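Local coordinates for protein CurM Sulfotransferase (Moorea producta, PDB 4GBM) that probably transfers a sulfonate group from PAPS to an intermediate of curacin biosynthesis, and is bound here to the nucleotide product adenosine-3'-5'-diphosphate, at residues I37-S43 and Y159-R164; E194-A198 and T299-A303; E214-I219 and Q234-F238. The protein carries 2 engineered substitutions. Numbering follows the deposited sequence.

Interaction 1 of 3, residues I37-S43 and Y159-R164; sequences ILSSPRS and YIYLVR. With A3P (adenosine-3'-5'-diphosphate), chain G.
Neighbouring parallel strands that part at their C-terminal ends can create a nucleotide site, as 37-39 and 159-163 illustrate. Both are extended; their axes come within 4.8 Å at 31°, with I37 opposite I160 and L38 opposite Y161. Backbone hydrogen bonds run from L38 N to I160 O (2.8 Å) and from L162 N to L38 O (2.9 Å). Beyond them two waters bridge the segments, one between S40 N (2.9 Å) and L162 O (2.7 Å), another between S43 OG and R164 N (both 2.9 Å). Apolar contacts are I37 CG1 to I160 CD1 (4.0 Å) and L38 CD1 to Y159 CD1 (3.7 Å). The loop turns at R42 (phi/psi 67/27). Fully extended R164 sends NH1 to R42 O (3.0 Å). As in the P-loop-like sulfotransferase fold, R42, also held by S172, gives NH1 to 3'-phosphate O1P of A3P (2.9 Å), S43 N bonds weakly to 5'-phosphate O4P (3.1 Å) and R164 NH1 binds ribose O2' (3.0 Å), with S45 and T46 among further partners.

Interaction 2 of 3, residues E194-A198 and T299-A303; sequences EQVWA and TQRIA
Two helices can be joined by very few side chains when one is a wide aromatic, as helical segments 194-198 and 299-303 demonstrate. Their axes approach to 10.5 Å and their N-to-C directions differ by 42° (signed crossing angle +42°); the closest backbone pair is A198 with T299, CA to CA 5.7 Å.

T299 buries the largest area. Its CB points toward the other helix, and with chi1 near -51° (m) it presents both branches there. OG1 donates a hydrogen bond to E194 OE1 at 2.7 Å, the acceptor being brought in by a glutamate extended through t chi1 and chi2. CG2 lies 3.8 Å from W197 CZ3. E194 has further partners in K296 N and, by a salt bridge, R191.

W197 comes next. A t chi1 with chi2 near 89° carries its six-membered ring across the gap, so that CZ3 sits 3.9 Å from I302 CG2 and CH2 4.3 Å from A303 CB. Its NE1 is hydrogen-bonded to R164 O.

I302, in the m,t rotamer, completes the interface by placing CD1 3.8 Å from A198 CB and 3.5 Å from A198 O; the small alanine lets it come close.

Helix 189-208 flanks the central sheet on the side of Y161, and helix 297-305 packs against it, a helix-helix contact at the periphery of the alpha/beta sulfotransferase domain.

Interaction 3 of 3, residues E214-I219 and Q234-F238; sequences ERQHQI and QLCDF
A helix can be seated on a strand through one aromatic, here F238, whose ring is met by four successive residues of 214-219. E214, in a 3-10 turn, brings its O to 3.6 Å from F238 CE1. R215 follows with its backbone C 3.7 Å from F238 CZ, near the ring plane; its CB points away from the helix, its guanidinium bonding to S157 O and salt-bridged to E151 and E212. Q216, in the strand, brings its O to 3.6 Å from F238 CE1.

H217 CB points toward the helix and lies over the face of F238, 3.4 Å from the ring centroid, a CH-pi contact. Both residues have t chi1, and their rings form an offset stack (centroids 5.0 Å apart, planes at 19°). F238 CB in turn sits over the imidazole face, while H217 CD2 is 4.0 Å from L235 CD1. I219 (m,t) places CD1 3.9 Å from L235 CD2.

Strand 216-219 and helix 234-238 run nearly antiparallel (169°), axes 9.7 Å apart. Outermost in the parallel sheet, strand 216-220 pairs with strand 158-163; helix 228-239 covers the face of H217 and I219, L235 reaching I160 of that neighbour and F238 K158.

Followed from the N terminus, the chain first closes interaction 1, when strand 158-163 returns beside strand 35-39 after 115 intervening residues, many of them helical. Interaction 2 then opens in helix 189-208 and stays open for 100 residues, until helix 297-305 arrives. Interaction 3 is nested within that loop as a local closure, with just 14 residues between its segments. Nothing crosses: interaction 1 precedes the other two in series. Spatially it lies between them. Y161 O bonds to I219 N, joining interactions 1 and 3 through one sheet, whereas W197 NE1 bonds to R164 O, joining interaction 2 to the nucleotide end. Interactions 2 and 3 do not touch.

Interaction 1 of 3, residues I37-S43 and Y159-R164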
loop_
_atom_site.group_PDB
_atom_site.type_symbol
_atom_site.label_atom_id
_atom_site.label_comp_id
_atom_site.label_asym_id
_atom_site.label_seq_id
_atom_site.Cartn_x
_atom_site.Cartn_y
_atom_site.Cartn_z
ATOM N N ILE A 37 -1.498 -2.150 -4.985
ATOM C CA ILE A 37 -1.654 -0.706 -4.775
ATOM C C ILE A 37 -0.255 -0.123 -4.614
ATOM O O ILE A 37 0.463 -0.469 -3.674
ATOM C CB ILE A 37 -2.523 -0.343 -3.540
ATOM C CG1 ILE A 37 -3.962 -0.839 -3.729
ATOM C CG2 ILE A 37 -2.511 1.181 -3.315
ATOM C CD1 ILE A 37 -4.830 -0.793 -2.458
ATOM N N LEU A 38 0.127 0.742 -5.550
ATOM C CA LEU A 38 1.439 1.394 -5.516
ATOM C C LEU A 38 1.305 2.861 -5.164
ATOM O O LEU A 38 0.484 3.580 -5.745
ATOM C CB LEU A 38 2.133 1.281 -6.873
ATOM C CG LEU A 38 2.313 -0.121 -7.460
ATOM C CD1 LEU A 38 3.045 -0.017 -8.777
ATOM C CD2 LEU A 38 3.040 -1.058 -6.495
ATOM N N SER A 39 2.130 3.319 -4.230
ATOM C CA SER A 39 2.081 4.725 -3.837
ATOM C C SER A 39 3.296 5.136 -3.054
ATOM O O SER A 39 4.050 4.296 -2.563
ATOM C CB SER A 39 0.848 4.993 -2.956
ATOM O OG SER A 39 1.006 4.376 -1.689
ATOM N N SER A 40 3.477 6.444 -2.946
ATOM C CA SER A 40 4.392 7.032 -1.975
ATOM C C SER A 40 3.805 6.824 -0.577
ATOM O O SER A 40 2.586 6.691 -0.433
ATOM C CB SER A 40 4.545 8.531 -2.267
ATOM O OG SER A 40 5.111 9.243 -1.176
ATOM N N PRO A 41 4.657 6.806 0.467
ATOM C CA PRO A 41 4.134 6.871 1.834
ATOM C C PRO A 41 3.159 8.041 2.027
ATOM O O PRO A 41 3.254 9.052 1.322
ATOM C CB PRO A 41 5.405 7.133 2.655
ATOM C CG PRO A 41 6.440 6.365 1.918
ATOM C CD PRO A 41 6.126 6.641 0.465
ATOM N N ARG A 42 2.238 7.892 2.976
ATOM C CA ARG A 42 1.323 8.963 3.436
ATOM C C ARG A 42 0.302 9.417 2.388
ATOM O O ARG A 42 -0.174 10.556 2.425
ATOM C CB ARG A 42 2.102 10.192 3.998
ATOM C CG ARG A 42 3.336 9.865 4.842
ATOM C CD ARG A 42 3.015 8.863 5.941
ATOM N NE ARG A 42 1.990 9.337 6.875
ATOM C CZ ARG A 42 1.539 8.608 7.890
ATOM N NH1 ARG A 42 0.625 9.104 8.718
ATOM N NH2 ARG A 42 2.009 7.377 8.078
ATOM N N SER A 43 -0.047 8.524 1.462
ATOM C CA SER A 43 -0.928 8.881 0.343
ATOM C C SER A 43 -2.353 8.372 0.494
ATOM O O SER A 43 -3.135 8.433 -0.460
ATOM C CB SER A 43 -0.332 8.385 -0.981
ATOM O OG SER A 43 0.925 9.002 -1.222
ATOM N N TYR A 159 -2.576 -2.865 -11.548
ATOM C CA TYR A 159 -1.908 -1.899 -10.686
ATOM C C TYR A 159 -2.751 -0.668 -10.470
ATOM O O TYR A 159 -3.156 -0.002 -11.426
ATOM C CB TYR A 159 -0.571 -1.505 -11.308
ATOM C CG TYR A 159 0.379 -2.659 -11.339
ATOM C CD1 TYR A 159 1.234 -2.901 -10.270
ATOM C CD2 TYR A 159 0.418 -3.529 -12.430
ATOM C CE1 TYR A 159 2.107 -3.974 -10.282
ATOM C CE2 TYR A 159 1.288 -4.610 -12.452
ATOM C CZ TYR A 159 2.135 -4.819 -11.377
ATOM O OH TYR A 159 2.997 -5.878 -11.391
ATOM N N ILE A 160 -3.029 -0.387 -9.199
ATOM C CA ILE A 160 -3.673 0.857 -8.808
ATOM C C ILE A 160 -2.579 1.817 -8.365
ATOM O O ILE A 160 -1.880 1.548 -7.384
ATOM C CB ILE A 160 -4.656 0.632 -7.646
ATOM C CG1 ILE A 160 -5.722 -0.401 -8.018
ATOM C CG2 ILE A 160 -5.302 1.960 -7.218
ATOM C CD1 ILE A 160 -6.506 -0.909 -6.798
ATOM N N TYR A 161 -2.439 2.934 -9.082
ATOM C CA TYR A 161 -1.428 3.936 -8.773
ATOM C C TYR A 161 -2.103 5.059 -8.012
ATOM O O TYR A 161 -2.862 5.844 -8.588
ATOM C CB TYR A 161 -0.776 4.434 -10.072
ATOM C CG TYR A 161 0.254 5.544 -9.935
ATOM C CD1 TYR A 161 0.964 5.757 -8.744
ATOM C CD2 TYR A 161 0.542 6.361 -11.025
ATOM C CE1 TYR A 161 1.912 6.778 -8.650
ATOM C CE2 TYR A 161 1.487 7.380 -10.946
ATOM C CZ TYR A 161 2.171 7.577 -9.759
ATOM O OH TYR A 161 3.082 8.592 -9.692
ATOM N N LEU A 162 -1.851 5.089 -6.705
ATOM C CA LEU A 162 -2.434 6.084 -5.806
ATOM C C LEU A 162 -1.444 7.227 -5.607
ATOM O O LEU A 162 -0.300 6.997 -5.213
ATOM C CB LEU A 162 -2.791 5.425 -4.469
ATOM C CG LEU A 162 -3.322 6.321 -3.350
ATOM C CD1 LEU A 162 -4.654 6.991 -3.715
ATOM C CD2 LEU A 162 -3.459 5.502 -2.078
ATOM N N VAL A 163 -1.894 8.445 -5.905
ATOM C CA VAL A 163 -1.063 9.646 -5.795
ATOM C C VAL A 163 -1.689 10.669 -4.850
ATOM O O VAL A 163 -2.912 10.746 -4.732
ATOM C CB VAL A 163 -0.780 10.310 -7.180
ATOM C CG1 VAL A 163 0.002 9.382 -8.086
ATOM C CG2 VAL A 163 -2.061 10.757 -7.872
ATOM N N ARG A 164 -0.839 11.430 -4.164
ATOM C CA ARG A 164 -1.288 12.531 -3.314
ATOM C C ARG A 164 -0.372 13.732 -3.537
ATOM O O ARG A 164 0.793 13.566 -3.884
ATOM C CB ARG A 164 -1.306 12.106 -1.840
ATOM C CG ARG A 164 -1.929 13.155 -0.923
ATOM C CD ARG A 164 -2.025 12.658 0.492
ATOM N NE ARG A 164 -2.751 13.620 1.318
ATOM C CZ ARG A 164 -2.886 13.509 2.633
ATOM N NH1 ARG A 164 -2.301 12.503 3.273
ATOM N NH2 ARG A 164 -3.589 14.409 3.310
HETATM P P1 A3P G . -1.760 11.756 8.276
HETATM O O1P A3P G . -0.314 11.858 8.689
HETATM O O2P A3P G . -2.635 11.089 9.308
HETATM O O3P A3P G . -2.306 13.040 7.718
HETATM P P2 A3P G . -0.807 5.855 4.237
HETATM O O4P A3P G . -0.468 5.726 2.786
HETATM O O5P A3P G . 0.366 5.944 5.173
HETATM O O6P A3P G . -1.857 4.874 4.684
HETATM O "O5'" A3P G . -1.487 7.318 4.364
HETATM C "C5'" A3P G . -1.730 7.865 5.665
HETATM C "C4'" A3P G . -2.584 9.091 5.460
HETATM O "O4'" A3P G . -3.897 8.676 5.063
HETATM C "C3'" A3P G . -2.815 9.863 6.744
HETATM O "O3'" A3P G . -1.702 10.729 7.015
HETATM C "C2'" A3P G . -4.113 10.594 6.419
HETATM O "O2'" A3P G . -3.849 11.846 5.779
HETATM C "C1'" A3P G . -4.831 9.684 5.429
HETATM N N9 A3P G . -6.005 9.043 6.076
HETATM C C8 A3P G . -6.007 8.066 7.007
HETATM N N7 A3P G . -7.273 7.752 7.391
HETATM C C5 A3P G . -8.099 8.554 6.686
HETATM C C6 A3P G . -9.563 8.761 6.584
HETATM N N6 A3P G . -10.409 8.011 7.333
HETATM N N1 A3P G . -10.005 9.710 5.716
HETATM C C2 A3P G . -9.166 10.449 4.955
HETATM N N3 A3P G . -7.825 10.304 4.996
HETATM C C4 A3P G . -7.265 9.390 5.821
HETATM O O HOH W 1 2.205 8.077 -4.978
HETATM O O HOH W 2 1.821 10.389 -3.555
#

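Interaction 2 of 3, residues E194-A198 and T299-A303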
loop_
_atom_site.group_PDB
_atom_site.type_symbol
_atom_site.label_atom_id
_atom_site.label_comp_id
_atom_site.label_asym_id
_atom_site.label_seq_id
_atom_site.Cartn_x
_atom_site.Cartn_y
_atom_site.Cartn_z
ATOM N N GLU A 194 10.706 14.922 0.706
ATOM C CA GLU A 194 10.536 15.277 -0.697
ATOM C C GLU A 194 11.158 14.214 -1.600
ATOM O O GLU A 194 10.548 13.803 -2.593
ATOM C CB GLU A 194 11.167 16.641 -0.971
ATOM C CG GLU A 194 11.011 17.112 -2.406
ATOM C CD GLU A 194 11.631 18.472 -2.647
ATOM O OE1 GLU A 194 11.852 18.804 -3.820
ATOM O OE2 GLU A 194 11.892 19.206 -1.668
ATOM N N GLN A 195 12.357 13.763 -1.241
ATOM C CA GLN A 195 13.043 12.729 -2.018
ATOM C C GLN A 195 12.245 11.422 -2.013
ATOM O O GLN A 195 12.170 10.737 -3.033
ATOM C CB GLN A 195 14.464 12.510 -1.491
ATOM C CG GLN A 195 15.246 11.425 -2.217
ATOM C CD GLN A 195 16.667 11.297 -1.709
ATOM O OE1 GLN A 195 17.496 12.189 -1.908
ATOM N NE2 GLN A 195 16.961 10.179 -1.053
ATOM N N VAL A 196 11.640 11.073 -0.877
ATOM C CA VAL A 196 10.814 9.863 -0.813
ATOM C C VAL A 196 9.608 9.970 -1.761
ATOM O O VAL A 196 9.333 9.047 -2.531
ATOM C CB VAL A 196 10.376 9.531 0.636
ATOM C CG1 VAL A 196 9.341 8.424 0.642
ATOM C CG2 VAL A 196 11.583 9.110 1.458
ATOM N N TRP A 197 8.925 11.113 -1.741
ATOM C CA TRP A 197 7.789 11.328 -2.637
ATOM C C TRP A 197 8.228 11.317 -4.106
ATOM O O TRP A 197 7.593 10.674 -4.943
ATOM C CB TRP A 197 7.065 12.638 -2.294
ATOM C CG TRP A 197 5.826 12.859 -3.122
ATOM C CD1 TRP A 197 4.558 12.435 -2.824
ATOM C CD2 TRP A 197 5.733 13.549 -4.379
ATOM N NE1 TRP A 197 3.686 12.813 -3.818
ATOM C CE2 TRP A 197 4.379 13.497 -4.785
ATOM C CE3 TRP A 197 6.664 14.205 -5.202
ATOM C CZ2 TRP A 197 3.930 14.074 -5.979
ATOM C CZ3 TRP A 197 6.219 14.780 -6.387
ATOM C CH2 TRP A 197 4.861 14.713 -6.763
ATOM N N ALA A 198 9.330 12.009 -4.406
ATOM C CA ALA A 198 9.822 12.123 -5.781
ATOM C C ALA A 198 10.305 10.781 -6.330
ATOM O O ALA A 198 9.938 10.401 -7.449
ATOM C CB ALA A 198 10.940 13.170 -5.868
ATOM N N THR A 299 11.399 17.751 -8.600
ATOM C CA THR A 299 10.154 17.411 -7.927
ATOM C C THR A 299 8.984 18.154 -8.570
ATOM O O THR A 299 7.907 17.575 -8.768
ATOM C CB THR A 299 10.239 17.757 -6.436
ATOM O OG1 THR A 299 11.436 17.186 -5.894
ATOM C CG2 THR A 299 9.018 17.216 -5.679
ATOM N N GLN A 300 9.199 19.426 -8.901
ATOM C CA GLN A 300 8.172 20.228 -9.570
ATOM C C GLN A 300 7.770 19.615 -10.912
ATOM O O GLN A 300 6.593 19.639 -11.281
ATOM C CB GLN A 300 8.625 21.668 -9.768
ATOM C CG GLN A 300 8.873 22.413 -8.475
ATOM C CD GLN A 300 8.983 23.909 -8.671
ATOM O OE1 GLN A 300 8.541 24.452 -9.687
ATOM N NE2 GLN A 300 9.554 24.590 -7.686
ATOM N N ARG A 301 8.734 19.043 -11.631
ATOM C CA ARG A 301 8.420 18.412 -12.921
ATOM C C ARG A 301 7.540 17.168 -12.756
ATOM O O ARG A 301 6.623 16.946 -13.552
ATOM C CB ARG A 301 9.691 18.112 -13.724
ATOM C CG ARG A 301 10.422 19.377 -14.130
ATOM C CD ARG A 301 11.581 19.127 -15.074
ATOM N NE ARG A 301 12.429 20.317 -15.123
ATOM C CZ ARG A 301 13.584 20.449 -14.475
ATOM N NH1 ARG A 301 14.260 21.591 -14.569
ATOM N NH2 ARG A 301 14.067 19.444 -13.743
ATOM N N ILE A 302 7.812 16.380 -11.717
ATOM C CA ILE A 302 6.972 15.222 -11.384
ATOM C C ILE A 302 5.561 15.685 -11.026
ATOM O O ILE A 302 4.570 15.108 -11.499
ATOM C CB ILE A 302 7.590 14.360 -10.241
ATOM C CG1 ILE A 302 8.951 13.802 -10.668
ATOM C CG2 ILE A 302 6.668 13.192 -9.871
ATOM C CD1 ILE A 302 9.766 13.238 -9.507
ATOM N N ALA A 303 5.472 16.740 -10.214
ATOM C CA ALA A 303 4.172 17.301 -9.828
ATOM C C ALA A 303 3.383 17.744 -11.056
ATOM O O ALA A 303 2.173 17.517 -11.134
ATOM C CB ALA A 303 4.353 18.458 -8.844
#

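Interaction 3 of 3, residues E214-I219 and Q234-F238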
loop_
_atom_site.group_PDB
_atom_site.type_symbol
_atom_site.label_atom_id
_atom_site.label_comp_id
_atom_site.label_asym_id
_atom_site.label_seq_id
_atom_site.Cartn_x
_atom_site.Cartn_y
_atom_site.Cartn_z
ATOM N N GLU A 214 -4.090 -0.938 -20.140
ATOM C CA GLU A 214 -5.252 -1.683 -19.681
ATOM C C GLU A 214 -5.049 -2.371 -18.322
ATOM O O GLU A 214 -6.013 -2.828 -17.706
ATOM C CB GLU A 214 -5.683 -2.691 -20.757
ATOM C CG GLU A 214 -6.178 -2.057 -22.076
ATOM C CD GLU A 214 -5.065 -1.559 -23.009
ATOM O OE1 GLU A 214 -5.400 -0.867 -23.995
ATOM O OE2 GLU A 214 -3.870 -1.853 -22.779
ATOM N N ARG A 215 -3.805 -2.418 -17.842
ATOM C CA ARG A 215 -3.497 -3.041 -16.542
ATOM C C ARG A 215 -3.175 -2.045 -15.422
ATOM O O ARG A 215 -2.702 -2.434 -14.347
ATOM C CB ARG A 215 -2.356 -4.058 -16.693
ATOM C CG ARG A 215 -2.777 -5.297 -17.474
ATOM C CD ARG A 215 -1.875 -6.490 -17.162
ATOM N NE ARG A 215 -0.496 -6.324 -17.619
ATOM C CZ ARG A 215 0.595 -6.491 -16.870
ATOM N NH1 ARG A 215 1.796 -6.330 -17.416
ATOM N NH2 ARG A 215 0.510 -6.822 -15.585
ATOM N N GLN A 216 -3.438 -0.766 -15.675
ATOM C CA GLN A 216 -3.132 0.281 -14.703
ATOM C C GLN A 216 -4.239 1.315 -14.596
ATOM O O GLN A 216 -4.944 1.606 -15.571
ATOM C CB GLN A 216 -1.803 0.961 -15.036
ATOM C CG GLN A 216 -1.726 1.496 -16.460
ATOM C CD GLN A 216 -0.350 1.994 -16.796
ATOM O OE1 GLN A 216 0.077 3.050 -16.324
ATOM N NE2 GLN A 216 0.364 1.232 -17.612
ATOM N N HIS A 217 -4.389 1.863 -13.392
ATOM C CA HIS A 217 -5.455 2.810 -13.106
ATOM C C HIS A 217 -4.981 3.773 -12.035
ATOM O O HIS A 217 -4.546 3.341 -10.971
ATOM C CB HIS A 217 -6.668 2.026 -12.591
ATOM C CG HIS A 217 -7.888 2.854 -12.352
ATOM N ND1 HIS A 217 -8.753 3.218 -13.363
ATOM C CD2 HIS A 217 -8.413 3.355 -11.208
ATOM C CE1 HIS A 217 -9.748 3.923 -12.852
ATOM N NE2 HIS A 217 -9.563 4.025 -11.548
ATOM N N GLN A 218 -5.066 5.070 -12.308
ATOM C CA GLN A 218 -4.614 6.062 -11.342
ATOM C C GLN A 218 -5.757 6.538 -10.464
ATOM O O GLN A 218 -6.867 6.782 -10.945
ATOM C CB GLN A 218 -3.984 7.263 -12.056
ATOM C CG GLN A 218 -3.242 8.215 -11.116
ATOM C CD GLN A 218 -2.754 9.467 -11.821
ATOM O OE1 GLN A 218 -3.313 10.552 -11.643
ATOM N NE2 GLN A 218 -1.714 9.323 -12.630
ATOM N N ILE A 219 -5.478 6.661 -9.166
ATOM C CA ILE A 219 -6.401 7.277 -8.218
ATOM C C ILE A 219 -5.689 8.424 -7.514
ATOM O O ILE A 219 -4.588 8.253 -7.007
ATOM C CB ILE A 219 -6.903 6.268 -7.171
ATOM C CG1 ILE A 219 -7.775 5.203 -7.853
ATOM C CG2 ILE A 219 -7.718 6.983 -6.062
ATOM C CD1 ILE A 219 -8.237 4.108 -6.929
ATOM N N GLN A 234 -15.487 3.823 -10.556
ATOM C CA GLN A 234 -14.542 3.720 -11.666
ATOM C C GLN A 234 -13.482 2.648 -11.411
ATOM O O GLN A 234 -13.066 1.948 -12.343
ATOM C CB GLN A 234 -13.895 5.080 -11.953
ATOM C CG GLN A 234 -14.887 6.098 -12.512
ATOM C CD GLN A 234 -14.268 7.460 -12.804
ATOM O OE1 GLN A 234 -13.051 7.628 -12.769
ATOM N NE2 GLN A 234 -15.118 8.441 -13.096
ATOM N N LEU A 235 -13.051 2.520 -10.156
ATOM C CA LEU A 235 -12.102 1.465 -9.774
ATOM C C LEU A 235 -12.731 0.078 -9.942
ATOM O O LEU A 235 -12.075 -0.858 -10.415
ATOM C CB LEU A 235 -11.608 1.667 -8.335
ATOM C CG LEU A 235 -10.663 0.586 -7.793
ATOM C CD1 LEU A 235 -9.396 0.506 -8.646
ATOM C CD2 LEU A 235 -10.330 0.864 -6.340
ATOM N N CYS A 236 -13.997 -0.047 -9.557
ATOM C CA CYS A 236 -14.714 -1.320 -9.716
ATOM C C CYS A 236 -14.783 -1.734 -11.183
ATOM O O CYS A 236 -14.605 -2.911 -11.505
ATOM C CB CYS A 236 -16.122 -1.246 -9.119
ATOM S SG CYS A 236 -16.137 -1.401 -7.317
ATOM N N ASP A 237 -15.031 -0.774 -12.072
ATOM C CA ASP A 237 -15.049 -1.061 -13.511
ATOM C C ASP A 237 -13.683 -1.554 -13.983
ATOM O O ASP A 237 -13.600 -2.512 -14.755
ATOM C CB ASP A 237 -15.492 0.160 -14.327
ATOM C CG ASP A 237 -16.944 0.550 -14.067
ATOM O OD1 ASP A 237 -17.737 -0.306 -13.620
ATOM O OD2 ASP A 237 -17.295 1.723 -14.322
ATOM N N PHE A 238 -12.620 -0.922 -13.488
ATOM C CA PHE A 238 -11.257 -1.330 -13.832
ATOM C C PHE A 238 -10.947 -2.756 -13.358
ATOM O O PHE A 238 -10.333 -3.558 -14.087
ATOM C CB PHE A 238 -10.263 -0.324 -13.242
ATOM C CG PHE A 238 -8.835 -0.771 -13.295
ATOM C CD1 PHE A 238 -8.167 -0.873 -14.513
ATOM C CD2 PHE A 238 -8.153 -1.076 -12.117
ATOM C CE1 PHE A 238 -6.834 -1.276 -14.554
ATOM C CE2 PHE A 238 -6.815 -1.481 -12.143
ATOM C CZ PHE A 238 -6.160 -1.586 -13.370
#